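Local coordinates for protein methylocystis parvus OBBP MbnE (Methylocystis parvus OBBP, PDB 5ICQ) that probably binds methanobactin, a copper-chelating peptide, in the periplasm as the solute-binding component of a methanobactin uptake system, at residues L38-A43 against S502-N507; Q116-D121 against V127-D132; F152-A157 against P201-H206; G168-A173 against R191-I196. All blocks are in the same frame, centred on the assembly; numbering follows the deposited sequence.

Interaction 1: L38-A43 against S502-N507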
loop_
_atom_site.group_PDB
_atom_site.type_symbol
_atom_site.label_atom_id
_atom_site.label_comp_id
_atom_site.label_asym_id
_atom_site.label_seq_id
_atom_site.Cartn_x
_atom_site.Cartn_y
_atom_site.Cartn_z
ATOM N N LEU A 38 -13.279 -16.487 -1.805
ATOM C CA LEU A 38 -12.049 -16.863 -1.123
ATOM C C LEU A 38 -11.591 -15.661 -0.310
ATOM O O LEU A 38 -11.177 -14.651 -0.892
ATOM C CB LEU A 38 -10.977 -17.282 -2.126
ATOM C CG LEU A 38 -9.619 -17.651 -1.536
ATOM C CD1 LEU A 38 -9.778 -18.762 -0.530
ATOM C CD2 LEU A 38 -8.658 -18.057 -2.649
ATOM N N ALA A 39 -11.682 -15.759 1.018
ATOM C CA ALA A 39 -11.149 -14.738 1.914
ATOM C C ALA A 39 -9.789 -15.183 2.428
ATOM O O ALA A 39 -9.579 -16.369 2.699
ATOM C CB ALA A 39 -12.084 -14.488 3.102
ATOM N N MET A 40 -8.865 -14.223 2.577
ATOM C CA MET A 40 -7.551 -14.570 3.111
ATOM C C MET A 40 -7.679 -15.193 4.496
ATOM O O MET A 40 -7.030 -16.207 4.792
ATOM C CB MET A 40 -6.644 -13.334 3.164
ATOM C CG MET A 40 -5.249 -13.629 3.732
ATOM S SD MET A 40 -4.408 -14.952 2.796
ATOM C CE MET A 40 -3.209 -15.528 4.003
ATOM N N HIS A 41 -8.517 -14.598 5.353
ATOM C CA HIS A 41 -8.804 -15.105 6.689
ATOM C C HIS A 41 -10.309 -15.167 6.895
ATOM O O HIS A 41 -11.036 -14.247 6.514
ATOM C CB HIS A 41 -8.169 -14.223 7.782
ATOM C CG HIS A 41 -6.716 -13.955 7.571
ATOM N ND1 HIS A 41 -5.736 -14.873 7.890
ATOM C CD2 HIS A 41 -6.072 -12.875 7.068
ATOM C CE1 HIS A 41 -4.552 -14.369 7.595
ATOM N NE2 HIS A 41 -4.727 -13.160 7.091
ATOM N N GLY A 42 -10.774 -16.253 7.504
ATOM C CA GLY A 42 -12.199 -16.350 7.723
ATOM C C GLY A 42 -12.922 -16.672 6.429
ATOM O O GLY A 42 -12.352 -17.228 5.486
ATOM N N ALA A 43 -14.204 -16.301 6.388
ATOM C CA ALA A 43 -15.161 -16.630 5.343
ATOM C C ALA A 43 -15.506 -15.395 4.516
ATOM O O ALA A 43 -15.533 -14.280 5.044
ATOM C CB ALA A 43 -16.453 -17.200 5.940
ATOM N N SER A 502 -1.229 -2.018 5.375
ATOM C CA SER A 502 -2.234 -2.669 4.556
ATOM C C SER A 502 -3.285 -3.262 5.481
ATOM O O SER A 502 -3.011 -3.534 6.651
ATOM C CB SER A 502 -1.592 -3.741 3.663
ATOM O OG SER A 502 -2.258 -4.979 3.746
ATOM N N ALA A 503 -4.503 -3.425 4.961
ATOM C CA ALA A 503 -5.562 -4.049 5.743
ATOM C C ALA A 503 -5.362 -5.547 5.914
ATOM O O ALA A 503 -6.070 -6.157 6.718
ATOM C CB ALA A 503 -6.927 -3.787 5.093
ATOM N N SER A 504 -4.440 -6.163 5.175
ATOM C CA SER A 504 -4.181 -7.599 5.297
ATOM C C SER A 504 -2.685 -7.834 5.190
ATOM O O SER A 504 -2.197 -8.371 4.193
ATOM C CB SER A 504 -4.946 -8.388 4.227
ATOM O OG SER A 504 -4.956 -9.781 4.535
ATOM N N PRO A 505 -1.919 -7.446 6.215
ATOM C CA PRO A 505 -0.463 -7.625 6.152
ATOM C C PRO A 505 -0.092 -9.086 5.971
ATOM O O PRO A 505 -0.721 -9.985 6.536
ATOM C CB PRO A 505 0.028 -7.074 7.496
ATOM C CG PRO A 505 -1.177 -7.070 8.388
ATOM C CD PRO A 505 -2.351 -6.840 7.483
ATOM N N GLY A 506 0.921 -9.319 5.151
ATOM C CA GLY A 506 1.285 -10.672 4.747
ATOM C C GLY A 506 2.764 -10.823 4.545
ATOM O O GLY A 506 3.566 -10.305 5.337
ATOM N N ASN A 507 3.144 -11.536 3.480
ATOM C CA ASN A 507 4.543 -11.891 3.279
ATOM C C ASN A 507 5.440 -10.665 3.129
ATOM O O ASN A 507 6.640 -10.757 3.405
ATOM C CB ASN A 507 4.683 -12.812 2.055
ATOM C CG ASN A 507 4.083 -14.201 2.287
ATOM O OD1 ASN A 507 4.187 -14.760 3.378
ATOM N ND2 ASN A 507 3.462 -14.764 1.252
HETATM O O HOH W 1 -1.945 -11.967 5.680
#
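S504 OG faces M40 CG and the edge of the H41 imidazole, both on one side of it: M40 CG lies 3.9 Å from S504 OG, and H41 CD2 lies 4.2 Å from that oxygen. With CG opposite the backbone N (chi1 179°), M40 holds this methylene 3.3 Å above the H41 ring plane, offset toward the rim. A small serine fits against a methionine methylene and an imidazole edge. A water in the imidazole plane adds a polar link: it makes a weak bond of 3.3 Å with H41 NE2 and donates to P505 O at 2.5 Å, an unusually short distance to be read with caution. The contact joins strand 38-39, which belongs to a sheet of the N-terminal part, to the loop following strand 494-498 of another sheet, probably across the two lobes usual in family 5 solute-binding proteins. Farther out, the loop is shaped by an ST turn, in which S502 OG accepts from S504 N at 2.9 Å. On the other segment, R124 hydrogen-bonds the carbonyls of A39 and M40, while F550 of helix 547-563 stacks on the H41 ring.

Interaction 2: Q116-D121 against V127-D132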
loop_
_atom_site.group_PDB
_atom_site.type_symbol
_atom_site.label_atom_id
_atom_site.label_comp_id
_atom_site.label_asym_id
_atom_site.label_seq_id
_atom_site.Cartn_x
_atom_site.Cartn_y
_atom_site.Cartn_z
ATOM N N GLN A 116 -15.150 -19.096 -12.628
ATOM C CA GLN A 116 -16.493 -19.040 -12.064
ATOM C C GLN A 116 -16.582 -19.703 -10.695
ATOM O O GLN A 116 -17.510 -19.399 -9.940
ATOM C CB GLN A 116 -17.515 -19.664 -13.027
ATOM C CG GLN A 116 -17.516 -21.168 -13.105
ATOM C CD GLN A 116 -18.617 -21.685 -14.029
ATOM O OE1 GLN A 116 -19.058 -20.981 -14.942
ATOM N NE2 GLN A 116 -19.075 -22.907 -13.784
ATOM N N SER A 117 -15.633 -20.568 -10.339
ATOM C CA SER A 117 -15.612 -21.166 -9.007
ATOM C C SER A 117 -14.221 -21.723 -8.754
ATOM O O SER A 117 -13.385 -21.791 -9.660
ATOM C CB SER A 117 -16.683 -22.259 -8.854
ATOM O OG SER A 117 -16.347 -23.413 -9.609
ATOM N N ILE A 118 -13.986 -22.123 -7.496
ATOM C CA ILE A 118 -12.693 -22.643 -7.082
ATOM C C ILE A 118 -12.891 -23.900 -6.246
ATOM O O ILE A 118 -13.922 -24.102 -5.597
ATOM C CB ILE A 118 -11.855 -21.607 -6.298
ATOM C CG1 ILE A 118 -12.577 -21.168 -5.024
ATOM C CG2 ILE A 118 -11.531 -20.393 -7.165
ATOM C CD1 ILE A 118 -11.660 -20.492 -4.038
ATOM N N ASP A 119 -11.891 -24.778 -6.311
ATOM C CA ASP A 119 -11.791 -25.952 -5.451
ATOM C C ASP A 119 -10.539 -25.785 -4.610
ATOM O O ASP A 119 -9.431 -25.771 -5.149
ATOM C CB ASP A 119 -11.698 -27.251 -6.250
ATOM C CG ASP A 119 -13.008 -27.643 -6.883
ATOM O OD1 ASP A 119 -12.977 -28.457 -7.829
ATOM O OD2 ASP A 119 -14.062 -27.140 -6.438
ATOM N N ILE A 120 -10.706 -25.664 -3.296
ATOM C CA ILE A 120 -9.569 -25.439 -2.416
ATOM C C ILE A 120 -9.834 -26.145 -1.097
ATOM O O ILE A 120 -10.982 -26.274 -0.663
ATOM C CB ILE A 120 -9.315 -23.924 -2.231
ATOM C CG1 ILE A 120 -7.969 -23.666 -1.560
ATOM C CG2 ILE A 120 -10.467 -23.271 -1.468
ATOM C CD1 ILE A 120 -7.595 -22.174 -1.505
ATOM N N ASP A 121 -8.765 -26.641 -0.479
ATOM C CA ASP A 121 -8.891 -27.293 0.814
ATOM C C ASP A 121 -8.570 -26.309 1.930
ATOM O O ASP A 121 -7.912 -25.290 1.704
ATOM C CB ASP A 121 -7.966 -28.517 0.893
ATOM C CG ASP A 121 -6.502 -28.168 0.700
ATOM O OD1 ASP A 121 -6.206 -27.170 0.011
ATOM O OD2 ASP A 121 -5.640 -28.902 1.233
ATOM N N VAL A 127 -5.212 -25.824 -5.140
ATOM C CA VAL A 127 -6.335 -25.026 -5.617
ATOM C C VAL A 127 -6.546 -25.290 -7.101
ATOM O O VAL A 127 -5.590 -25.279 -7.883
ATOM C CB VAL A 127 -6.125 -23.526 -5.334
ATOM C CG1 VAL A 127 -4.815 -23.012 -5.949
ATOM C CG2 VAL A 127 -7.328 -22.722 -5.813
ATOM N N THR A 128 -7.793 -25.555 -7.482
ATOM C CA THR A 128 -8.189 -25.678 -8.879
ATOM C C THR A 128 -9.190 -24.583 -9.213
ATOM O O THR A 128 -10.160 -24.371 -8.477
ATOM C CB THR A 128 -8.798 -27.052 -9.181
ATOM O OG1 THR A 128 -7.810 -28.069 -8.970
ATOM C CG2 THR A 128 -9.277 -27.118 -10.635
ATOM N N PHE A 129 -8.952 -23.894 -10.321
ATOM C CA PHE A 129 -9.861 -22.871 -10.820
ATOM C C PHE A 129 -10.703 -23.460 -11.940
ATOM O O PHE A 129 -10.160 -24.051 -12.879
ATOM C CB PHE A 129 -9.084 -21.659 -11.326
ATOM C CG PHE A 129 -8.306 -20.962 -10.253
ATOM C CD1 PHE A 129 -8.906 -19.988 -9.471
ATOM C CD2 PHE A 129 -6.977 -21.277 -10.027
ATOM C CE1 PHE A 129 -8.185 -19.327 -8.466
ATOM C CE2 PHE A 129 -6.249 -20.628 -9.029
ATOM C CZ PHE A 129 -6.856 -19.652 -8.246
ATOM N N HIS A 130 -12.020 -23.308 -11.834
ATOM C CA HIS A 130 -12.947 -23.679 -12.900
ATOM C C HIS A 130 -13.254 -22.429 -13.714
ATOM O O HIS A 130 -13.900 -21.505 -13.215
ATOM C CB HIS A 130 -14.236 -24.267 -12.330
ATOM C CG HIS A 130 -14.078 -25.622 -11.725
ATOM N ND1 HIS A 130 -13.350 -25.845 -10.576
ATOM C CD2 HIS A 130 -14.575 -26.825 -12.098
ATOM C CE1 HIS A 130 -13.396 -27.130 -10.273
ATOM N NE2 HIS A 130 -14.138 -27.746 -11.177
ATOM N N LEU A 131 -12.815 -22.410 -14.975
ATOM C CA LEU A 131 -12.956 -21.218 -15.801
ATOM C C LEU A 131 -14.375 -21.067 -16.332
ATOM O O LEU A 131 -15.038 -22.052 -16.666
ATOM C CB LEU A 131 -11.974 -21.264 -16.973
ATOM C CG LEU A 131 -10.520 -21.550 -16.598
ATOM C CD1 LEU A 131 -9.636 -21.535 -17.838
ATOM C CD2 LEU A 131 -10.047 -20.537 -15.583
ATOM N N ASP A 132 -14.826 -19.821 -16.433
ATOM C CA ASP A 132 -16.160 -19.527 -16.961
ATOM C C ASP A 132 -16.152 -19.716 -18.473
ATOM O O ASP A 132 -15.398 -19.019 -19.167
ATOM C CB ASP A 132 -16.566 -18.094 -16.616
ATOM C CG ASP A 132 -18.058 -17.834 -16.816
ATOM O OD1 ASP A 132 -18.637 -18.340 -17.801
ATOM O OD2 ASP A 132 -18.650 -17.130 -15.970
#
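The F129 ring carries V127 CG2 over one face, 3.9 Å above its plane and offset toward the rim, and is approached obliquely from across the hairpin by I118 CG2, which lies 3.5 Å from F129 CD1 in one of two conformers of the isoleucine. The H130 side chain lies beside the S117 hydroxyl, with S117 OG 3.5 Å from H130 CB; the setting of its imidazole, and so its exact meeting with D119, is doubtful. Beside the bulge, the Q116 amide and the D132 carboxylate stand almost perpendicular, 80° apart, and D132 has its salt bridge with R134. Antiparallel hydrogen bonds join the strands: D119 N gives to T128 O, and T128 N returns to D119 O at 2.9 Å, both in the carbonyl plane. Q116 and S117 both face H130, a classic beta bulge: Q116 N bonds H130 O at 2.8 Å, S117 N only weakly. A glycine in place of H130 would probably leave S117 OG without its neighbour and open a gap on the face with S117 and D119. Alternation sets I118, I120, V127 and F129 on an apolar face, against which helix 193-198 packs, and S117, D119, T128 and H130 on a polar one. The hydrogen bonds that can be assigned between the strands are all backbone to backbone.

Interaction 3: F152-A157 against P201-H206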
loop_
_atom_site.group_PDB
_atom_site.type_symbol
_atom_site.label_atom_id
_atom_site.label_comp_id
_atom_site.label_asym_id
_atom_site.label_seq_id
_atom_site.Cartn_x
_atom_site.Cartn_y
_atom_site.Cartn_z
ATOM N N PHE A 152 0.909 -17.889 -16.355
ATOM C CA PHE A 152 1.663 -18.322 -15.183
ATOM C C PHE A 152 3.132 -18.538 -15.526
ATOM O O PHE A 152 4.020 -18.029 -14.835
ATOM C CB PHE A 152 1.044 -19.603 -14.624
ATOM C CG PHE A 152 1.845 -20.234 -13.519
ATOM C CD1 PHE A 152 1.782 -19.730 -12.227
ATOM C CD2 PHE A 152 2.648 -21.339 -13.769
ATOM C CE1 PHE A 152 2.519 -20.315 -11.201
ATOM C CE2 PHE A 152 3.388 -21.928 -12.743
ATOM C CZ PHE A 152 3.317 -21.412 -11.461
ATOM N N ASP A 153 3.405 -19.292 -16.594
ATOM C CA ASP A 153 4.792 -19.553 -16.987
ATOM C C ASP A 153 5.535 -18.270 -17.343
ATOM O O ASP A 153 6.700 -18.093 -16.964
ATOM C CB ASP A 153 4.836 -20.514 -18.170
ATOM C CG ASP A 153 4.412 -21.912 -17.796
ATOM O OD1 ASP A 153 4.611 -22.299 -16.622
ATOM O OD2 ASP A 153 3.898 -22.626 -18.684
ATOM N N LEU A 154 4.882 -17.375 -18.088
ATOM C CA LEU A 154 5.528 -16.135 -18.513
ATOM C C LEU A 154 5.842 -15.246 -17.319
ATOM O O LEU A 154 6.939 -14.684 -17.216
ATOM C CB LEU A 154 4.629 -15.386 -19.500
ATOM C CG LEU A 154 5.063 -13.976 -19.917
ATOM C CD1 LEU A 154 6.396 -14.024 -20.666
ATOM C CD2 LEU A 154 3.985 -13.326 -20.772
ATOM N N LEU A 155 4.881 -15.098 -16.411
ATOM C CA LEU A 155 5.070 -14.194 -15.285
ATOM C C LEU A 155 6.024 -14.779 -14.256
ATOM O O LEU A 155 6.749 -14.030 -13.585
ATOM C CB LEU A 155 3.715 -13.876 -14.655
ATOM C CG LEU A 155 2.834 -13.062 -15.601
ATOM C CD1 LEU A 155 1.372 -13.042 -15.134
ATOM C CD2 LEU A 155 3.376 -11.645 -15.749
ATOM N N LYS A 156 6.035 -16.105 -14.117
ATOM C CA LYS A 156 7.019 -16.744 -13.252
ATOM C C LYS A 156 8.435 -16.451 -13.728
ATOM O O LYS A 156 9.344 -16.245 -12.915
ATOM C CB LYS A 156 6.784 -18.251 -13.205
ATOM C CG LYS A 156 7.791 -18.975 -12.320
ATOM C CD LYS A 156 7.328 -20.384 -11.970
ATOM C CE LYS A 156 7.611 -21.361 -13.088
ATOM N NZ LYS A 156 7.850 -22.734 -12.540
ATOM N N ALA A 157 8.637 -16.409 -15.043
ATOM C CA ALA A 157 9.964 -16.149 -15.588
ATOM C C ALA A 157 10.277 -14.660 -15.697
ATOM O O ALA A 157 11.432 -14.270 -15.508
ATOM C CB ALA A 157 10.101 -16.815 -16.960
ATOM N N PRO A 201 -3.007 -11.785 -13.692
ATOM C CA PRO A 201 -3.711 -11.415 -14.930
ATOM C C PRO A 201 -3.679 -12.555 -15.931
ATOM O O PRO A 201 -2.692 -13.286 -16.028
ATOM C CB PRO A 201 -2.915 -10.210 -15.443
ATOM C CG PRO A 201 -1.520 -10.459 -14.913
ATOM C CD PRO A 201 -1.749 -11.024 -13.537
ATOM N N VAL A 202 -4.764 -12.704 -16.683
ATOM C CA VAL A 202 -4.862 -13.762 -17.685
ATOM C C VAL A 202 -4.616 -13.137 -19.051
ATOM O O VAL A 202 -5.410 -12.319 -19.529
ATOM C CB VAL A 202 -6.213 -14.482 -17.634
ATOM C CG1 VAL A 202 -6.267 -15.549 -18.727
ATOM C CG2 VAL A 202 -6.425 -15.123 -16.251
ATOM N N LEU A 203 -3.511 -13.519 -19.682
ATOM C CA LEU A 203 -2.998 -12.926 -20.909
ATOM C C LEU A 203 -3.216 -13.870 -22.088
ATOM O O LEU A 203 -3.216 -15.094 -21.910
ATOM C CB LEU A 203 -1.504 -12.615 -20.778
ATOM C CG LEU A 203 -1.158 -11.772 -19.544
ATOM C CD1 LEU A 203 0.340 -11.626 -19.404
ATOM C CD2 LEU A 203 -1.827 -10.409 -19.611
ATOM N N PRO A 204 -3.383 -13.339 -23.298
ATOM C CA PRO A 204 -3.745 -14.176 -24.454
ATOM C C PRO A 204 -2.534 -14.832 -25.120
ATOM O O PRO A 204 -1.735 -14.173 -25.784
ATOM C CB PRO A 204 -4.443 -13.182 -25.393
ATOM C CG PRO A 204 -3.757 -11.863 -25.098
ATOM C CD PRO A 204 -3.429 -11.896 -23.614
ATOM N N LYS A 205 -2.443 -16.156 -24.981
ATOM C CA LYS A 205 -1.365 -16.883 -25.653
ATOM C C LYS A 205 -1.332 -16.591 -27.151
ATOM O O LYS A 205 -0.254 -16.426 -27.732
ATOM C CB LYS A 205 -1.502 -18.385 -25.421
ATOM C CG LYS A 205 -0.342 -19.158 -26.062
ATOM C CD LYS A 205 -0.358 -20.636 -25.709
ATOM C CE LYS A 205 0.934 -21.311 -26.156
ATOM N NZ LYS A 205 0.869 -22.780 -25.905
ATOM N N HIS A 206 -2.502 -16.508 -27.794
ATOM C CA HIS A 206 -2.552 -16.318 -29.242
ATOM C C HIS A 206 -2.151 -14.914 -29.690
ATOM O O HIS A 206 -2.006 -14.688 -30.900
ATOM C CB HIS A 206 -3.960 -16.632 -29.755
ATOM C CG HIS A 206 -4.966 -15.573 -29.428
ATOM N ND1 HIS A 206 -5.538 -15.445 -28.178
ATOM C CD2 HIS A 206 -5.503 -14.587 -30.189
ATOM C CE1 HIS A 206 -6.378 -14.422 -28.182
ATOM N NE2 HIS A 206 -6.382 -13.889 -29.392
#
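L154 and L155, neighbours on helix 145-158, pack against the chain that follows helix 193-198, so that a helix flank is laid on an irregular, extended segment. The contact is entirely apolar, and no hydrogen bond crosses it. L155 touches the P201 ring with one methyl: its CD1 lies 3.9 Å from P201 CG and 4.0 Å from P201 CD, the leucine crossing the proline at a slant. With CG opposite the carbonyl carbon (chi1 -67°) and a stretched chi2 of 166°, the leucine carries CD1 out toward P201 CG and CD. Two residues on in the loop, methyl meets methyl as L203 CD1 approaches L154 CD2 at 4.2 Å. Leucine suits both helix positions, being long enough to bridge to the loop. P201 brings a rigid, purely hydrocarbon ring and no N-H that would need a partner. Between the two contact residues, V202 points away from 152-157 and meets V148, earlier on the same helix. Some backbone N-H groups of the loop are taken up by that helix: S151 OG accepts from L203 N and D147 OD1 from K205 N, while K205 NZ makes a salt bridge with E146. The arrangement is apolar packing of a helix flank against the loop after helix 193-198, within the region that belongs to the family 5 solute-binding fold.

Interaction 4: G168-A173 against R191-I196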
loop_
_atom_site.group_PDB
_atom_site.type_symbol
_atom_site.label_atom_id
_atom_site.label_comp_id
_atom_site.label_asym_id
_atom_site.label_seq_id
_atom_site.Cartn_x
_atom_site.Cartn_y
_atom_site.Cartn_z
ATOM N N GLY A 168 7.112 -19.336 -8.175
ATOM C CA GLY A 168 8.139 -20.358 -8.074
ATOM C C GLY A 168 7.904 -21.369 -6.970
ATOM O O GLY A 168 8.520 -22.435 -6.985
ATOM N N LEU A 169 7.029 -21.061 -6.011
ATOM C CA LEU A 169 6.731 -22.007 -4.943
ATOM C C LEU A 169 5.781 -23.106 -5.387
ATOM O O LEU A 169 5.718 -24.152 -4.733
ATOM C CB LEU A 169 6.130 -21.281 -3.736
ATOM C CG LEU A 169 6.975 -20.240 -3.004
ATOM C CD1 LEU A 169 6.115 -19.481 -2.006
ATOM C CD2 LEU A 169 8.134 -20.918 -2.293
ATOM N N VAL A 170 5.043 -22.894 -6.481
ATOM C CA VAL A 170 4.063 -23.876 -6.928
ATOM C C VAL A 170 4.771 -25.159 -7.337
ATOM O O VAL A 170 5.773 -25.128 -8.059
ATOM C CB VAL A 170 3.238 -23.303 -8.091
ATOM C CG1 VAL A 170 2.318 -24.368 -8.667
ATOM C CG2 VAL A 170 2.438 -22.099 -7.621
ATOM N N LYS A 171 4.234 -26.302 -6.902
ATOM C CA LYS A 171 4.865 -27.573 -7.254
ATOM C C LYS A 171 4.524 -27.996 -8.679
ATOM O O LYS A 171 5.402 -28.453 -9.418
ATOM C CB LYS A 171 4.456 -28.657 -6.261
ATOM C CG LYS A 171 5.004 -28.455 -4.856
ATOM C CD LYS A 171 6.519 -28.339 -4.890
ATOM C CE LYS A 171 7.137 -28.486 -3.501
ATOM N NZ LYS A 171 6.813 -27.337 -2.617
ATOM N N SER A 172 3.266 -27.857 -9.091
ATOM C CA SER A 172 2.921 -28.095 -10.486
ATOM C C SER A 172 1.696 -27.272 -10.845
ATOM O O SER A 172 0.869 -26.959 -9.986
ATOM C CB SER A 172 2.660 -29.578 -10.786
ATOM O OG SER A 172 1.402 -30.000 -10.295
ATOM N N ALA A 173 1.607 -26.913 -12.126
ATOM C CA ALA A 173 0.464 -26.211 -12.704
ATOM C C ALA A 173 0.048 -26.968 -13.952
ATOM O O ALA A 173 0.833 -27.072 -14.901
ATOM C CB ALA A 173 0.815 -24.764 -13.058
ATOM N N ARG A 191 -0.285 -19.702 3.086
ATOM C CA ARG A 191 -1.734 -19.579 2.982
ATOM C C ARG A 191 -2.168 -18.431 2.074
ATOM O O ARG A 191 -3.333 -18.389 1.668
ATOM C CB ARG A 191 -2.328 -19.430 4.381
ATOM C CG ARG A 191 -2.092 -20.679 5.235
ATOM C CD ARG A 191 -2.845 -20.647 6.548
ATOM N NE ARG A 191 -4.278 -20.442 6.370
ATOM C CZ ARG A 191 -5.135 -21.382 5.978
ATOM N NH1 ARG A 191 -4.712 -22.612 5.698
ATOM N NH2 ARG A 191 -6.419 -21.089 5.859
ATOM N N GLU A 192 -1.264 -17.511 1.746
ATOM C CA GLU A 192 -1.565 -16.416 0.834
ATOM C C GLU A 192 -1.448 -16.831 -0.632
ATOM O O GLU A 192 -2.082 -16.213 -1.497
ATOM C CB GLU A 192 -0.617 -15.258 1.139
ATOM C CG GLU A 192 -1.031 -13.904 0.620
ATOM C CD GLU A 192 0.035 -12.862 0.891
ATOM O OE1 GLU A 192 0.756 -12.988 1.908
ATOM O OE2 GLU A 192 0.161 -11.920 0.082
ATOM N N LEU A 193 -0.687 -17.889 -0.922
ATOM C CA LEU A 193 -0.388 -18.231 -2.311
ATOM C C LEU A 193 -1.621 -18.487 -3.180
ATOM O O LEU A 193 -1.617 -18.032 -4.337
ATOM C CB LEU A 193 0.573 -19.429 -2.346
ATOM C CG LEU A 193 1.081 -19.870 -3.720
ATOM C CD1 LEU A 193 1.721 -18.705 -4.426
ATOM C CD2 LEU A 193 2.088 -21.009 -3.563
ATOM N N PRO A 194 -2.683 -19.168 -2.722
ATOM C CA PRO A 194 -3.857 -19.335 -3.598
ATOM C C PRO A 194 -4.507 -18.028 -4.011
ATOM O O PRO A 194 -5.017 -17.939 -5.138
ATOM C CB PRO A 194 -4.812 -20.185 -2.749
ATOM C CG PRO A 194 -3.916 -20.939 -1.827
ATOM C CD PRO A 194 -2.826 -19.960 -1.485
ATOM N N LEU A 195 -4.511 -17.014 -3.137
ATOM C CA LEU A 195 -5.098 -15.727 -3.499
ATOM C C LEU A 195 -4.193 -14.958 -4.454
ATOM O O LEU A 195 -4.682 -14.248 -5.337
ATOM C CB LEU A 195 -5.383 -14.882 -2.250
ATOM C CG LEU A 195 -6.562 -15.291 -1.365
ATOM C CD1 LEU A 195 -6.203 -16.447 -0.439
ATOM C CD2 LEU A 195 -7.065 -14.099 -0.574
ATOM N N ILE A 196 -2.874 -15.080 -4.282
ATOM C CA ILE A 196 -1.934 -14.489 -5.233
ATOM C C ILE A 196 -2.126 -15.100 -6.619
ATOM O O ILE A 196 -2.128 -14.390 -7.633
ATOM C CB ILE A 196 -0.491 -14.668 -4.725
ATOM C CG1 ILE A 196 -0.245 -13.794 -3.493
ATOM C CG2 ILE A 196 0.520 -14.326 -5.823
ATOM C CD1 ILE A 196 0.997 -14.170 -2.734
#
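One methyl group, L193 CD2, serves both partners of this contact: it stands 4.1 Å from L169 CB and 4.2 Å from V170 CG2, and no hydrogen bond crosses between the segments. The backbones stay well apart, the nearest pair of CA atoms being L169 and L193 at 8.5 Å, so a leucine is the right length to span the interval. Its CG lies opposite the backbone N (chi1 -176°), and chi2 of 55° turns CD1 aside and leaves CD2 as the extended branch that reaches both partners. L169 is touched at its CB, close to its own backbone. V170 offers a compact methyl to L193 and also packs on Y183 and F152. The contact sets the N-terminal part of helix 193-198 against the turn between helix 161-168 and strand 172-175, an edge of the antiparallel sheet of the N-terminal part of the chain. Just beyond V170, K171 and S172 both face D184, a classic beta bulge in the pairing with strand 180-184. On the helical side, D190 OD1 accepts from E192 N, and weakly from L193 N, giving these two backbone N-H groups a side-chain partner. P194 has no N-H to give, whereas I196 N bonds E192 O, four residues back, at 3.1 Å, and L195 N reaches the same carbonyl oxygen more weakly.

From the N terminus, residues 38-43 open the longest loop, which interaction 1 closes only at 502-507, so the other three contacts lie within its span. Interaction 2 is a short hairpin, complete before interaction 3 begins. Interaction 3 runs from helix 145-158 to the loop after helix 193-198 and encloses interaction 4; none of the loops cross. In space most adjoin: L38 packs on I118 and I120, so interactions 1 and 2 share a sheet; P194 rests on I120, bringing interaction 4 to the hairpin; and interaction 3 meets only interaction 4, through F152 on V170 and A173. E192 probably hydrogen-bonds N507, tying the N-terminal region to the far loop of interaction 1.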